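Long-range contact in protein induced by osmotic stress (Scheffersomyces stipitis, PDB 5YWN), which probably reduces ketones, haloketones among them, to alcohols with NADPH, as a member of the dihydroflavonol-4-reductase subfamily: residues A[266-279]-A[318-330]. The protein carries 1 engineered substitution. Numbering follows the deposited sequence.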
loop_
_atom_site.group_PDB
_atom_site.type_symbol
_atom_site.label_atom_id
_atom_site.label_comp_id
_atom_site.label_asym_id
_atom_site.label_seq_id
_atom_site.Cartn_x
_atom_site.Cartn_y
_atom_site.Cartn_z
ATOM N N PHE A 266 8.829 11.308 10.829
ATOM C CA PHE A 266 8.040 12.465 11.078
ATOM C C PHE A 266 7.221 12.335 12.352
ATOM O O PHE A 266 6.953 11.275 12.814
ATOM C CB PHE A 266 7.084 12.693 9.930
ATOM C CG PHE A 266 5.995 11.700 9.863
ATOM C CD1 PHE A 266 6.180 10.497 9.280
ATOM C CD2 PHE A 266 4.813 11.972 10.444
ATOM C CE1 PHE A 266 5.195 9.584 9.230
ATOM C CE2 PHE A 266 3.803 11.070 10.414
ATOM C CZ PHE A 266 3.989 9.884 9.798
ATOM N N ASN A 267 6.765 13.476 12.814
ATOM C CA ASN A 267 5.701 13.588 13.776
ATOM C C ASN A 267 4.700 14.673 13.428
ATOM O O ASN A 267 4.795 15.275 12.430
ATOM C CB ASN A 267 6.212 13.680 15.210
ATOM C CG ASN A 267 6.919 14.983 15.525
ATOM O OD1 ASN A 267 6.726 15.973 14.905
ATOM N ND2 ASN A 267 7.727 14.942 16.529
ATOM N N GLY A 268 3.783 14.915 14.330
ATOM C CA GLY A 268 2.789 15.934 14.181
ATOM C C GLY A 268 3.362 17.334 14.011
ATOM O O GLY A 268 2.832 18.101 13.317
ATOM N N GLN A 269 4.450 17.630 14.686
ATOM C CA GLN A 269 5.132 18.888 14.508
ATOM C C GLN A 269 5.715 19.063 13.118
ATOM O O GLN A 269 5.578 20.079 12.556
ATOM C CB GLN A 269 6.177 19.130 15.573
ATOM C CG GLN A 269 6.673 20.538 15.619
ATOM C CD GLN A 269 5.638 21.528 16.056
ATOM O OE1 GLN A 269 5.142 21.459 17.139
ATOM N NE2 GLN A 269 5.307 22.419 15.193
ATOM N N THR A 270 6.300 18.010 12.587
ATOM C CA THR A 270 6.842 18.004 11.259
ATOM C C THR A 270 5.727 18.333 10.249
ATOM O O THR A 270 5.900 19.155 9.408
ATOM C CB THR A 270 7.397 16.610 10.874
ATOM O OG1 THR A 270 8.017 15.997 11.974
ATOM C CG2 THR A 270 8.391 16.747 9.774
ATOM N N LEU A 271 4.583 17.705 10.423
ATOM C CA LEU A 271 3.437 17.907 9.602
ATOM C C LEU A 271 2.882 19.340 9.654
ATOM O O LEU A 271 2.698 19.948 8.656
ATOM C CB LEU A 271 2.367 16.929 10.025
ATOM C CG LEU A 271 1.002 17.084 9.430
ATOM C CD1 LEU A 271 0.989 17.109 7.923
ATOM C CD2 LEU A 271 -0.046 16.158 9.999
ATOM N N LEU A 272 2.704 19.851 10.841
ATOM C CA LEU A 272 2.248 21.196 11.066
ATOM C C LEU A 272 3.202 22.236 10.465
ATOM O O LEU A 272 2.788 23.159 9.862
ATOM C CB LEU A 272 2.146 21.430 12.545
ATOM C CG LEU A 272 0.817 21.245 13.236
ATOM C CD1 LEU A 272 0.879 21.605 14.695
ATOM C CD2 LEU A 272 -0.269 22.014 12.543
ATOM N N ASP A 273 4.473 22.023 10.626
ATOM C CA ASP A 273 5.455 22.934 10.139
ATOM C C ASP A 273 5.401 23.041 8.620
ATOM O O ASP A 273 5.524 24.081 8.100
ATOM C CB ASP A 273 6.858 22.571 10.637
ATOM C CG ASP A 273 7.063 22.835 12.167
ATOM O OD1 ASP A 273 6.326 23.566 12.777
ATOM O OD2 ASP A 273 7.981 22.291 12.713
ATOM N N VAL A 274 5.237 21.930 7.953
ATOM C CA VAL A 274 5.132 21.944 6.528
ATOM C C VAL A 274 3.891 22.655 6.039
ATOM O O VAL A 274 3.981 23.496 5.250
ATOM C CB VAL A 274 5.256 20.505 5.979
ATOM C CG1 VAL A 274 4.692 20.347 4.583
ATOM C CG2 VAL A 274 6.684 20.013 6.053
ATOM N N VAL A 275 2.762 22.306 6.565
ATOM C CA VAL A 275 1.521 22.860 6.135
ATOM C C VAL A 275 1.420 24.381 6.346
ATOM O O VAL A 275 1.009 25.078 5.492
ATOM C CB VAL A 275 0.370 22.132 6.818
ATOM C CG1 VAL A 275 -0.938 22.788 6.547
ATOM C CG2 VAL A 275 0.318 20.700 6.355
ATOM N N ARG A 276 1.863 24.848 7.495
ATOM C CA ARG A 276 1.811 26.253 7.799
ATOM C C ARG A 276 2.678 27.133 6.886
ATOM O O ARG A 276 2.251 28.164 6.512
ATOM C CB ARG A 276 2.072 26.516 9.278
ATOM C CG ARG A 276 1.057 25.950 10.244
ATOM C CD ARG A 276 1.536 26.002 11.676
ATOM N NE ARG A 276 1.820 27.364 12.019
ATOM C CZ ARG A 276 0.899 28.252 12.324
ATOM N NH1 ARG A 276 -0.344 27.887 12.444
ATOM N NH2 ARG A 276 1.237 29.486 12.541
ATOM N N LYS A 277 3.883 26.702 6.560
ATOM C CA LYS A 277 4.727 27.386 5.605
ATOM C C LYS A 277 4.194 27.415 4.174
ATOM O O LYS A 277 4.174 28.397 3.564
ATOM C CB LYS A 277 6.100 26.779 5.613
ATOM C CG LYS A 277 6.884 26.988 6.882
ATOM C CD LYS A 277 8.214 26.280 6.815
ATOM C CE LYS A 277 9.162 26.715 7.909
ATOM N NZ LYS A 277 8.759 26.205 9.196
ATOM N N ASN A 278 3.772 26.282 3.688
ATOM C CA ASN A 278 3.145 26.104 2.410
ATOM C C ASN A 278 1.773 26.679 2.163
ATOM O O ASN A 278 1.509 27.062 1.107
ATOM C CB ASN A 278 3.276 24.668 1.936
ATOM C CG ASN A 278 4.698 24.290 1.680
ATOM O OD1 ASN A 278 5.231 24.592 0.672
ATOM N ND2 ASN A 278 5.309 23.691 2.635
ATOM N N PHE A 279 0.932 26.696 3.174
ATOM C CA PHE A 279 -0.423 27.176 3.085
ATOM C C PHE A 279 -0.666 28.230 4.168
ATOM O O PHE A 279 -1.404 28.078 5.087
ATOM C CB PHE A 279 -1.417 26.038 3.131
ATOM C CG PHE A 279 -1.105 24.940 2.193
ATOM C CD1 PHE A 279 -1.559 24.972 0.923
ATOM C CD2 PHE A 279 -0.310 23.899 2.580
ATOM C CE1 PHE A 279 -1.255 23.975 0.048
ATOM C CE2 PHE A 279 -0.008 22.886 1.717
ATOM C CZ PHE A 279 -0.469 22.933 0.444
ATOM N N PHE A 318 9.323 14.474 2.268
ATOM C CA PHE A 318 8.130 14.552 3.075
ATOM C C PHE A 318 7.290 15.797 2.794
ATOM O O PHE A 318 6.121 15.727 2.662
ATOM C CB PHE A 318 8.511 14.470 4.547
ATOM C CG PHE A 318 7.389 14.719 5.480
ATOM C CD1 PHE A 318 6.536 13.728 5.810
ATOM C CD2 PHE A 318 7.223 15.927 6.057
ATOM C CE1 PHE A 318 5.498 13.948 6.660
ATOM C CE2 PHE A 318 6.183 16.162 6.910
ATOM C CZ PHE A 318 5.322 15.177 7.212
ATOM N N GLU A 319 7.943 16.914 2.666
ATOM C CA GLU A 319 7.280 18.152 2.370
ATOM C C GLU A 319 6.554 18.074 1.021
ATOM O O GLU A 319 5.476 18.486 0.917
ATOM C CB GLU A 319 8.273 19.289 2.396
ATOM C CG GLU A 319 7.712 20.617 1.998
ATOM C CD GLU A 319 8.482 21.837 2.481
ATOM O OE1 GLU A 319 8.133 22.903 2.073
ATOM O OE2 GLU A 319 9.381 21.751 3.254
ATOM N N THR A 320 7.193 17.525 0.033
ATOM C CA THR A 320 6.599 17.420 -1.262
ATOM C C THR A 320 5.356 16.540 -1.232
ATOM O O THR A 320 4.348 16.915 -1.748
ATOM C CB THR A 320 7.596 17.012 -2.351
ATOM O OG1 THR A 320 8.728 17.853 -2.323
ATOM C CG2 THR A 320 6.984 17.142 -3.713
ATOM N N SER A 321 5.449 15.401 -0.573
ATOM C CA SER A 321 4.345 14.473 -0.501
ATOM C C SER A 321 3.166 15.138 0.217
ATOM O O SER A 321 2.095 15.142 -0.252
ATOM C CB SER A 321 4.772 13.190 0.201
ATOM O OG SER A 321 3.742 12.274 0.281
ATOM N N VAL A 322 3.458 15.755 1.338
ATOM C CA VAL A 322 2.470 16.480 2.083
ATOM C C VAL A 322 1.871 17.643 1.278
ATOM O O VAL A 322 0.727 17.735 1.206
ATOM C CB VAL A 322 3.064 16.971 3.417
ATOM C CG1 VAL A 322 2.245 18.042 4.067
ATOM C CG2 VAL A 322 3.215 15.820 4.380
ATOM N N VAL A 323 2.683 18.483 0.683
ATOM C CA VAL A 323 2.194 19.634 -0.052
ATOM C C VAL A 323 1.315 19.154 -1.224
ATOM O O VAL A 323 0.293 19.645 -1.406
ATOM C CB VAL A 323 3.340 20.558 -0.582
ATOM C CG1 VAL A 323 2.865 21.510 -1.648
ATOM C CG2 VAL A 323 4.032 21.327 0.515
ATOM N N ASP A 324 1.762 18.165 -1.952
ATOM C CA ASP A 324 1.029 17.663 -3.079
ATOM C C ASP A 324 -0.320 17.131 -2.601
ATOM O O ASP A 324 -1.276 17.324 -3.240
ATOM C CB ASP A 324 1.825 16.583 -3.833
ATOM C CG ASP A 324 2.946 17.159 -4.698
ATOM O OD1 ASP A 324 3.062 18.367 -4.790
ATOM O OD2 ASP A 324 3.693 16.395 -5.280
ATOM N N SER A 325 -0.348 16.457 -1.464
ATOM C CA SER A 325 -1.572 15.905 -0.958
ATOM C C SER A 325 -2.591 16.996 -0.570
ATOM O O SER A 325 -3.721 16.920 -0.902
ATOM C CB SER A 325 -1.287 14.900 0.170
ATOM O OG SER A 325 -2.438 14.362 0.727
ATOM N N ILE A 326 -2.114 18.012 0.131
ATOM C CA ILE A 326 -2.904 19.148 0.530
ATOM C C ILE A 326 -3.399 20.020 -0.609
ATOM O O ILE A 326 -4.500 20.415 -0.590
ATOM C CB ILE A 326 -2.218 19.952 1.636
ATOM C CG1 ILE A 326 -2.224 19.137 2.908
ATOM C CG2 ILE A 326 -2.926 21.259 1.912
ATOM C CD1 ILE A 326 -1.029 19.313 3.718
ATOM N N LYS A 327 -2.557 20.267 -1.587
ATOM C CA LYS A 327 -2.921 21.064 -2.741
ATOM C C LYS A 327 -4.100 20.411 -3.408
ATOM O O LYS A 327 -5.004 21.070 -3.742
ATOM C CB LYS A 327 -1.800 21.144 -3.744
ATOM C CG LYS A 327 -0.904 22.308 -3.537
ATOM C CD LYS A 327 0.202 22.467 -4.567
ATOM C CE LYS A 327 1.156 23.571 -4.157
ATOM N NZ LYS A 327 2.578 23.356 -4.560
ATOM N N GLN A 328 -4.091 19.093 -3.525
ATOM C CA GLN A 328 -5.207 18.410 -4.102
ATOM C C GLN A 328 -6.505 18.574 -3.340
ATOM O O GLN A 328 -7.503 18.794 -3.928
ATOM C CB GLN A 328 -4.919 16.938 -4.270
ATOM C CG GLN A 328 -6.020 16.179 -4.959
ATOM C CD GLN A 328 -5.650 14.769 -5.287
ATOM O OE1 GLN A 328 -5.263 14.028 -4.441
ATOM N NE2 GLN A 328 -5.791 14.411 -6.530
ATOM N N VAL A 329 -6.470 18.435 -2.040
ATOM C CA VAL A 329 -7.649 18.567 -1.248
ATOM C C VAL A 329 -8.204 19.998 -1.336
ATOM O O VAL A 329 -9.361 20.188 -1.413
ATOM C CB VAL A 329 -7.440 18.125 0.207
ATOM C CG1 VAL A 329 -8.647 18.508 1.058
ATOM C CG2 VAL A 329 -7.176 16.643 0.274
ATOM N N LEU A 330 -7.333 20.967 -1.336
ATOM C CA LEU A 330 -7.747 22.347 -1.499
ATOM C C LEU A 330 -8.383 22.589 -2.867
ATOM O O LEU A 330 -9.377 23.222 -2.957
ATOM C CB LEU A 330 -6.624 23.317 -1.239
ATOM C CG LEU A 330 -6.054 23.334 0.149
ATOM C CD1 LEU A 330 -4.981 24.338 0.331
ATOM C CD2 LEU A 330 -7.097 23.516 1.181
#
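Asn278 ND2 divides its two N-H groups between two helices, giving one to Glu319 OE1 across the contact (3.0 Å, N-H...O 171°) and the other, nearly straight, to Val274 O one turn earlier in its own helix. Both acceptors lie close to the amide plane, so the two bonds fix its rotation, although OE1 is approached from above the carboxylate plane. Glu319 gets there through an extended chain, with CG anti to the backbone N (chi1 176°). Val323 CG2 packs against the same amide, 3.3 Å from Asn278 CG. An alanine here has no amide to offer, which would probably leave Glu319 OE1 without its mate across the helices, the carboxylate freer to turn, and a gap beside Val323 CG2.

Beneath this polar edge, helices 268-278 and 318-330 cross at -59° with axes 9.8 Å apart. Val274 is a knob in the hole formed by Phe318, Glu319, Val322 and Val323; its CG1 presses on Val322 CG1 at 3.4 Å, tighter than usual van der Waals contact. Past it, Phe279, just after the helix, lays one ring face over Ile326 CG2, a CH-pi contact 3.5 Å from methyl to centroid, while Leu330 CD1 touches its CD1. At the opposite end the Phe318 ring meets Val274 CG2 at its edge and Thr270 CG2 obliquely through CE2 (3.7 Å). The Phe266 and Phe318 rings are nearly parallel but slid apart with little overlap, and Phe266 CB approaches Phe318 CE1 (3.8 Å).

Both helices belong to the C-terminal part of this extended short-chain dehydrogenase, outside its seven-stranded parallel Rossmann sheet; helix 211-217 touches Phe266, Val322 and Ile326. Methyls and rings make up most of the seam, and one cross-helix hydrogen bond, to a carboxylate on the partly exposed margin, is its polar element.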